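Local coordinates for protein trehalose-6-phosphate phosphatase (Cryptococcus neoformans, PDB 5DX9) that belongs to the trehalose-phosphatase family of the HAD superfamily and binds a magnesium ion beside 6-O-phosphono-alpha-D-glucopyranose at the carboxyl end of its central sheet, at residues L22-Y27 with V61-S66; K16-R21 with D203-F208. One frame throughout, in Å; residues are numbered along the deposited sequence.

Both contacts involve strand 21-25, contact 2 only at its first residue; the strand has 60-65 as one neighbour and 206-211 as the other in the core sheet of a Rossmann-like HAD fold. Contact 1 pairs this strand with 60-65 and ends at the magnesium ion. Contact 2, its centre about 14 Å away, joins the turn between helix 8-17 and the strand to the approach to strand 206-211. Along the chain, contact 1 is nested inside the long loop that contact 2 closes. They also touch directly: Phe25 CE1 packs on Phe208 CE2 at 3.7 Å. The metal site thus lies at one end of the strand and contact 2 at its other end.

Contact 1: residues L22-Y27 with V61-S66; sequences LLLFNY and VVYLIS. Unlike the reference sequence in segment 22-27: Asn26 (reference Asp). With MG (magnesium ion), chain C; G6P (6-O-phosphono-alpha-D-glucopyranose), chain B.
Leu22-Phe25 pairs with Val61-Leu64 in parallel register, the strand axes 4.8 Å apart at their closest and 20° from parallel, and backbone bonds such as Phe25 N to Tyr63 O (3.0 Å) run down the pair. The strands belong to a beta-alpha-beta unit whose helix 45-56 covers the face bearing Leu23, Phe25 and Val62. On that face Phe25 rests its CB on Leu64 CD2, while Val62 CG1 sits at the edge of its ring. On the other, Leu22 and Val61 cross obliquely, Leu22 CD1 against Val61 CG1 at 3.5 Å, and Leu24 runs alongside Tyr63, Leu24 CD2 touching Tyr63 CB.

Next to Phe25, Asn26 differs from the Asp of the reference sequence. Its chi1 of -180° carries CG towards the metal, 3.0 Å from the magnesium ion, which OD1 binds at 2.1 Å. ND2 donates both to Ile65 O, at 3.1 Å and in the carbonyl plane, and to G6P O3P at 3.0 Å. Asp28 and Asp212 also bind the metal, as does G6P O2P at 1.9 Å. Ser66 OG, also hydrogen-bonded to Arg68 N, lies doubtfully close to G6P O1P.

The amide is therefore held on both branches: the metal fixes OD1, and the bonds from ND2 to the neighbouring strand and to the phosphate fix its rotation.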
loop_
_atom_site.group_PDB
_atom_site.type_symbol
_atom_site.label_atom_id
_atom_site.label_comp_id
_atom_site.label_asym_id
_atom_site.label_seq_id
_atom_site.Cartn_x
_atom_site.Cartn_y
_atom_site.Cartn_z
ATOM N N LEU A 22 -13.928 -4.650 -0.521
ATOM C CA LEU A 22 -12.750 -3.817 -0.734
ATOM C C LEU A 22 -11.497 -4.687 -0.706
ATOM O O LEU A 22 -11.147 -5.252 0.331
ATOM C CB LEU A 22 -12.671 -2.716 0.328
ATOM C CG LEU A 22 -11.703 -1.556 0.084
ATOM C CD1 LEU A 22 -11.982 -0.889 -1.254
ATOM C CD2 LEU A 22 -11.794 -0.542 1.216
ATOM N N LEU A 23 -10.832 -4.807 -1.851
ATOM C CA LEU A 23 -9.670 -5.681 -1.962
ATOM C C LEU A 23 -8.402 -4.879 -2.247
ATOM O O LEU A 23 -8.238 -4.315 -3.331
ATOM C CB LEU A 23 -9.890 -6.732 -3.052
ATOM C CG LEU A 23 -11.151 -7.591 -2.918
ATOM C CD1 LEU A 23 -11.224 -8.631 -4.042
ATOM C CD2 LEU A 23 -11.208 -8.252 -1.546
ATOM N N LEU A 24 -7.500 -4.848 -1.272
ATOM C CA LEU A 24 -6.320 -3.994 -1.349
ATOM C C LEU A 24 -5.030 -4.802 -1.351
ATOM O O LEU A 24 -4.740 -5.527 -0.400
ATOM C CB LEU A 24 -6.326 -3.005 -0.187
ATOM C CG LEU A 24 -7.641 -2.232 -0.054
ATOM C CD1 LEU A 24 -7.673 -1.410 1.227
ATOM C CD2 LEU A 24 -7.874 -1.355 -1.278
ATOM N N PHE A 25 -4.259 -4.670 -2.427
ATOM C CA PHE A 25 -3.017 -5.420 -2.583
ATOM C C PHE A 25 -1.789 -4.531 -2.726
ATOM O O PHE A 25 -1.725 -3.686 -3.624
ATOM C CB PHE A 25 -3.089 -6.334 -3.806
ATOM C CG PHE A 25 -4.181 -7.361 -3.741
ATOM C CD1 PHE A 25 -3.938 -8.616 -3.207
ATOM C CD2 PHE A 25 -5.446 -7.076 -4.228
ATOM C CE1 PHE A 25 -4.935 -9.564 -3.155
ATOM C CE2 PHE A 25 -6.448 -8.020 -4.179
ATOM C CZ PHE A 25 -6.195 -9.265 -3.642
ATOM N N ASN A 26 -0.809 -4.733 -1.851
ATOM C CA ASN A 26 0.535 -4.218 -2.088
ATOM C C ASN A 26 1.102 -4.971 -3.279
ATOM O O ASN A 26 0.570 -6.019 -3.652
ATOM C CB ASN A 26 1.420 -4.385 -0.850
ATOM C CG ASN A 26 2.831 -3.858 -1.059
ATOM O OD1 ASN A 26 3.791 -4.621 -1.096
ATOM N ND2 ASN A 26 2.957 -2.550 -1.188
ATOM N N TYR A 27 2.159 -4.456 -3.898
ATOM C CA TYR A 27 2.714 -5.170 -5.041
ATOM C C TYR A 27 3.980 -5.945 -4.717
ATOM O O TYR A 27 3.947 -7.165 -4.600
ATOM C CB TYR A 27 3.002 -4.234 -6.212
ATOM C CG TYR A 27 3.435 -5.035 -7.419
ATOM C CD1 TYR A 27 2.557 -5.929 -8.020
ATOM C CD2 TYR A 27 4.722 -4.933 -7.934
ATOM C CE1 TYR A 27 2.935 -6.683 -9.108
ATOM C CE2 TYR A 27 5.112 -5.684 -9.031
ATOM C CZ TYR A 27 4.210 -6.558 -9.614
ATOM O OH TYR A 27 4.568 -7.321 -10.697
ATOM N N VAL A 61 -14.166 -3.759 -5.207
ATOM C CA VAL A 61 -13.395 -2.548 -5.477
ATOM C C VAL A 61 -11.927 -2.862 -5.236
ATOM O O VAL A 61 -11.499 -3.021 -4.093
ATOM C CB VAL A 61 -13.830 -1.370 -4.600
ATOM C CG1 VAL A 61 -12.785 -0.261 -4.650
ATOM C CG2 VAL A 61 -15.187 -0.858 -5.049
ATOM N N VAL A 62 -11.164 -2.962 -6.317
ATOM C CA VAL A 62 -9.802 -3.472 -6.244
ATOM C C VAL A 62 -8.757 -2.384 -6.485
ATOM O O VAL A 62 -8.824 -1.644 -7.467
ATOM C CB VAL A 62 -9.588 -4.603 -7.261
ATOM C CG1 VAL A 62 -8.285 -5.332 -6.979
ATOM C CG2 VAL A 62 -10.766 -5.568 -7.224
ATOM N N TYR A 63 -7.790 -2.302 -5.578
ATOM C CA TYR A 63 -6.723 -1.316 -5.667
ATOM C C TYR A 63 -5.366 -1.957 -5.435
ATOM O O TYR A 63 -5.243 -2.916 -4.673
ATOM C CB TYR A 63 -6.924 -0.198 -4.641
ATOM C CG TYR A 63 -7.756 0.974 -5.108
ATOM C CD1 TYR A 63 -7.158 2.183 -5.442
ATOM C CD2 TYR A 63 -9.137 0.880 -5.200
ATOM C CE1 TYR A 63 -7.912 3.261 -5.859
ATOM C CE2 TYR A 63 -9.900 1.954 -5.618
ATOM C CZ TYR A 63 -9.283 3.143 -5.946
ATOM O OH TYR A 63 -10.037 4.219 -6.363
ATOM N N LEU A 64 -4.350 -1.423 -6.100
ATOM C CA LEU A 64 -2.975 -1.681 -5.708
ATOM C C LEU A 64 -2.490 -0.468 -4.926
ATOM O O LEU A 64 -2.696 0.670 -5.348
ATOM C CB LEU A 64 -2.082 -1.940 -6.922
ATOM C CG LEU A 64 -2.440 -3.131 -7.811
ATOM C CD1 LEU A 64 -1.343 -3.369 -8.836
ATOM C CD2 LEU A 64 -2.679 -4.380 -6.980
ATOM N N ILE A 65 -1.877 -0.708 -3.774
ATOM C CA ILE A 65 -1.318 0.373 -2.973
ATOM C C ILE A 65 0.168 0.115 -2.802
ATOM O O ILE A 65 0.572 -0.796 -2.080
ATOM C CB ILE A 65 -2.013 0.496 -1.605
ATOM C CG1 ILE A 65 -3.518 0.697 -1.803
ATOM C CG2 ILE A 65 -1.419 1.645 -0.803
ATOM C CD1 ILE A 65 -4.280 0.976 -0.524
ATOM N N SER A 66 0.979 0.912 -3.489
ATOM C CA SER A 66 2.396 0.610 -3.628
ATOM C C SER A 66 3.286 1.838 -3.475
ATOM O O SER A 66 2.819 2.972 -3.558
ATOM C CB SER A 66 2.647 -0.045 -4.986
ATOM O OG SER A 66 4.022 -0.300 -5.183
HETATM MG MG MG C . 5.825 -4.333 -0.750
HETATM C C1 G6P B . 10.467 -1.441 -4.939
HETATM C C2 G6P B . 10.557 -0.152 -5.746
HETATM C C3 G6P B . 10.897 1.035 -4.867
HETATM C C4 G6P B . 9.848 1.204 -3.788
HETATM C C5 G6P B . 9.427 -0.097 -3.079
HETATM C C6 G6P B . 7.938 -0.074 -2.683
HETATM O O1 G6P B . 11.739 -1.873 -4.450
HETATM O O2 G6P B . 11.537 -0.311 -6.770
HETATM O O3 G6P B . 10.897 2.243 -5.641
HETATM O O4 G6P B . 10.416 2.151 -2.872
HETATM O O5 G6P B . 9.547 -1.300 -3.856
HETATM O O6 G6P B . 7.181 -1.068 -3.417
HETATM P P G6P B . 5.807 -1.705 -2.816
HETATM O O1P G6P B . 4.763 -2.140 -3.959
HETATM O O2P G6P B . 6.150 -2.915 -2.035
HETATM O O3P G6P B . 5.162 -0.588 -1.854
HETATM O O HOH W 1 7.818 -4.797 -0.301
HETATM O O HOH W 2 5.294 -2.854 0.570
#

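Contact 2: residues K16-R21 with D203-F208; sequences KKANKR and DVDLIF
Asp205 meets the turn after helix 8-17 with its backbone and its carboxylate together. From its CB, the first torsion (chi1 54°) places CG between the backbone N and the carbonyl carbon, the crowded position, and CG comes to 3.5 Å from Asn19 N. Beyond it the two oxygens divide between successive N-H groups. OD2 uses its syn lone pair to accept Asn19 N at 2.9 Å, in an almost straight bond (173° at the hydrogen), and also lies against Ala18 CA. OD1 takes Lys20 N at 3.1 Å from the syn side, the donor 33° out of the carboxylate plane, and has Ala18 CB as a neighbour. Lys20 O lies 2.7 Å from the same OD1. The backbone answers in the other direction, Asp205 N donating to Lys20 O at 3.1 Å.

Ala18, the first residue to leave the helical conformation, turns its CB onto Leu206 CB at 3.8 Å. Leu206 CD2 in turn lies against Arg21 CD, the two side chains crossing. Arg21 carries its guanidinium onward to a salt bridge with Asp57 and a cation-pi contact with Tyr15. At the outer margin Lys20 and Asp203 have opposite charges, but Lys20 NZ remains 5.2 Å from Asp203 OD1, and the modelled approach of their side chains is doubtful.

One aspartate thus pins the turn through three bonds, all to main-chain atoms. The two N-H groups would help to stabilise its negative charge, whereas nearby Lys20 O would oppose it. Contacts of Leu206 with Ala18 and the aliphatic part of Arg21 back this grip where the chain enters the central sheet.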
loop_
_atom_site.group_PDB
_atom_site.type_symbol
_atom_site.label_atom_id
_atom_site.label_comp_id
_atom_site.label_asym_id
_atom_site.label_seq_id
_atom_site.Cartn_x
_atom_site.Cartn_y
_atom_site.Cartn_z
ATOM N N LYS A 16 -17.859 -14.951 -0.120
ATOM C CA LYS A 16 -19.063 -15.371 -0.828
ATOM C C LYS A 16 -20.311 -14.653 -0.315
ATOM O O LYS A 16 -21.219 -14.350 -1.087
ATOM C CB LYS A 16 -19.238 -16.888 -0.711
ATOM C CG LYS A 16 -18.202 -17.691 -1.491
ATOM C CD LYS A 16 -17.921 -19.034 -0.832
ATOM C CE LYS A 16 -19.177 -19.884 -0.731
ATOM N NZ LYS A 16 -18.935 -21.132 0.050
ATOM N N LYS A 17 -20.346 -14.377 0.986
ATOM C CA LYS A 17 -21.505 -13.741 1.614
ATOM C C LYS A 17 -21.560 -12.226 1.419
ATOM O O LYS A 17 -22.612 -11.610 1.600
ATOM C CB LYS A 17 -21.526 -14.040 3.114
ATOM C CG LYS A 17 -21.994 -15.434 3.496
ATOM C CD LYS A 17 -22.038 -15.575 5.013
ATOM C CE LYS A 17 -22.472 -16.965 5.450
ATOM N NZ LYS A 17 -22.322 -17.143 6.924
ATOM N N ALA A 18 -20.428 -11.628 1.060
ATOM C CA ALA A 18 -20.301 -10.173 1.038
ATOM C C ALA A 18 -21.047 -9.512 -0.120
ATOM O O ALA A 18 -21.117 -10.053 -1.225
ATOM C CB ALA A 18 -18.828 -9.782 0.997
ATOM N N ASN A 19 -21.596 -8.331 0.147
ATOM C CA ASN A 19 -22.276 -7.539 -0.874
ATOM C C ASN A 19 -21.303 -6.649 -1.640
ATOM O O ASN A 19 -21.326 -6.607 -2.869
ATOM C CB ASN A 19 -23.376 -6.687 -0.241
ATOM C CG ASN A 19 -24.488 -7.528 0.361
ATOM O OD1 ASN A 19 -24.892 -8.545 -0.209
ATOM N ND2 ASN A 19 -24.984 -7.110 1.522
ATOM N N LYS A 20 -20.452 -5.937 -0.906
ATOM C CA LYS A 20 -19.421 -5.109 -1.524
ATOM C C LYS A 20 -18.068 -5.341 -0.860
ATOM O O LYS A 20 -17.927 -5.204 0.354
ATOM C CB LYS A 20 -19.798 -3.630 -1.456
ATOM C CG LYS A 20 -19.057 -2.776 -2.470
ATOM C CD LYS A 20 -20.021 -1.910 -3.260
ATOM C CE LYS A 20 -19.415 -1.465 -4.578
ATOM N NZ LYS A 20 -19.221 -2.621 -5.502
ATOM N N ARG A 21 -17.069 -5.682 -1.668
ATOM C CA ARG A 21 -15.774 -6.093 -1.144
ATOM C C ARG A 21 -14.642 -5.139 -1.530
ATOM O O ARG A 21 -14.428 -4.851 -2.708
ATOM C CB ARG A 21 -15.457 -7.511 -1.622
ATOM C CG ARG A 21 -16.532 -8.525 -1.243
ATOM C CD ARG A 21 -16.151 -9.934 -1.655
ATOM N NE ARG A 21 -16.233 -10.114 -3.099
ATOM C CZ ARG A 21 -17.156 -10.850 -3.710
ATOM N NH1 ARG A 21 -18.074 -11.492 -2.999
ATOM N NH2 ARG A 21 -17.154 -10.950 -5.033
ATOM N N ASP A 203 -20.331 1.102 2.116
ATOM C CA ASP A 203 -21.159 -0.096 2.040
ATOM C C ASP A 203 -20.320 -1.368 2.035
ATOM O O ASP A 203 -20.854 -2.473 1.937
ATOM C CB ASP A 203 -22.051 -0.048 0.799
ATOM C CG ASP A 203 -21.263 0.154 -0.481
ATOM O OD1 ASP A 203 -21.719 -0.339 -1.535
ATOM O OD2 ASP A 203 -20.192 0.800 -0.434
ATOM N N VAL A 204 -19.005 -1.208 2.136
ATOM C CA VAL A 204 -18.095 -2.347 2.190
ATOM C C VAL A 204 -18.338 -3.178 3.445
ATOM O O VAL A 204 -18.425 -2.638 4.548
ATOM C CB VAL A 204 -16.626 -1.891 2.153
ATOM C CG1 VAL A 204 -15.700 -3.036 2.527
ATOM C CG2 VAL A 204 -16.283 -1.341 0.784
ATOM N N ASP A 205 -18.456 -4.492 3.275
ATOM C CA ASP A 205 -18.679 -5.389 4.406
ATOM C C ASP A 205 -17.620 -6.489 4.469
ATOM O O ASP A 205 -17.680 -7.375 5.321
ATOM C CB ASP A 205 -20.084 -6.001 4.341
ATOM C CG ASP A 205 -20.362 -6.691 3.022
ATOM O OD1 ASP A 205 -19.607 -6.452 2.059
ATOM O OD2 ASP A 205 -21.338 -7.468 2.946
ATOM N N LEU A 206 -16.653 -6.428 3.560
ATOM C CA LEU A 206 -15.484 -7.299 3.625
ATOM C C LEU A 206 -14.265 -6.546 3.119
ATOM O O LEU A 206 -14.253 -6.068 1.984
ATOM C CB LEU A 206 -15.687 -8.572 2.805
ATOM C CG LEU A 206 -14.533 -9.574 2.860
ATOM C CD1 LEU A 206 -14.507 -10.289 4.201
ATOM C CD2 LEU A 206 -14.613 -10.574 1.723
ATOM N N ILE A 207 -13.245 -6.434 3.961
ATOM C CA ILE A 207 -12.007 -5.788 3.553
ATOM C C ILE A 207 -10.835 -6.758 3.606
ATOM O O ILE A 207 -10.582 -7.390 4.632
ATOM C CB ILE A 207 -11.680 -4.563 4.431
ATOM C CG1 ILE A 207 -12.742 -3.477 4.254
ATOM C CG2 ILE A 207 -10.310 -4.006 4.073
ATOM C CD1 ILE A 207 -12.471 -2.228 5.063
ATOM N N PHE A 208 -10.131 -6.881 2.487
ATOM C CA PHE A 208 -8.873 -7.608 2.465
ATOM C C PHE A 208 -7.741 -6.644 2.137
ATOM O O PHE A 208 -7.858 -5.825 1.225
ATOM C CB PHE A 208 -8.903 -8.753 1.454
ATOM C CG PHE A 208 -7.624 -9.537 1.403
ATOM C CD1 PHE A 208 -7.409 -10.593 2.272
ATOM C CD2 PHE A 208 -6.624 -9.201 0.504
ATOM C CE1 PHE A 208 -6.230 -11.311 2.235
ATOM C CE2 PHE A 208 -5.441 -9.914 0.463
ATOM C CZ PHE A 208 -5.244 -10.970 1.333
#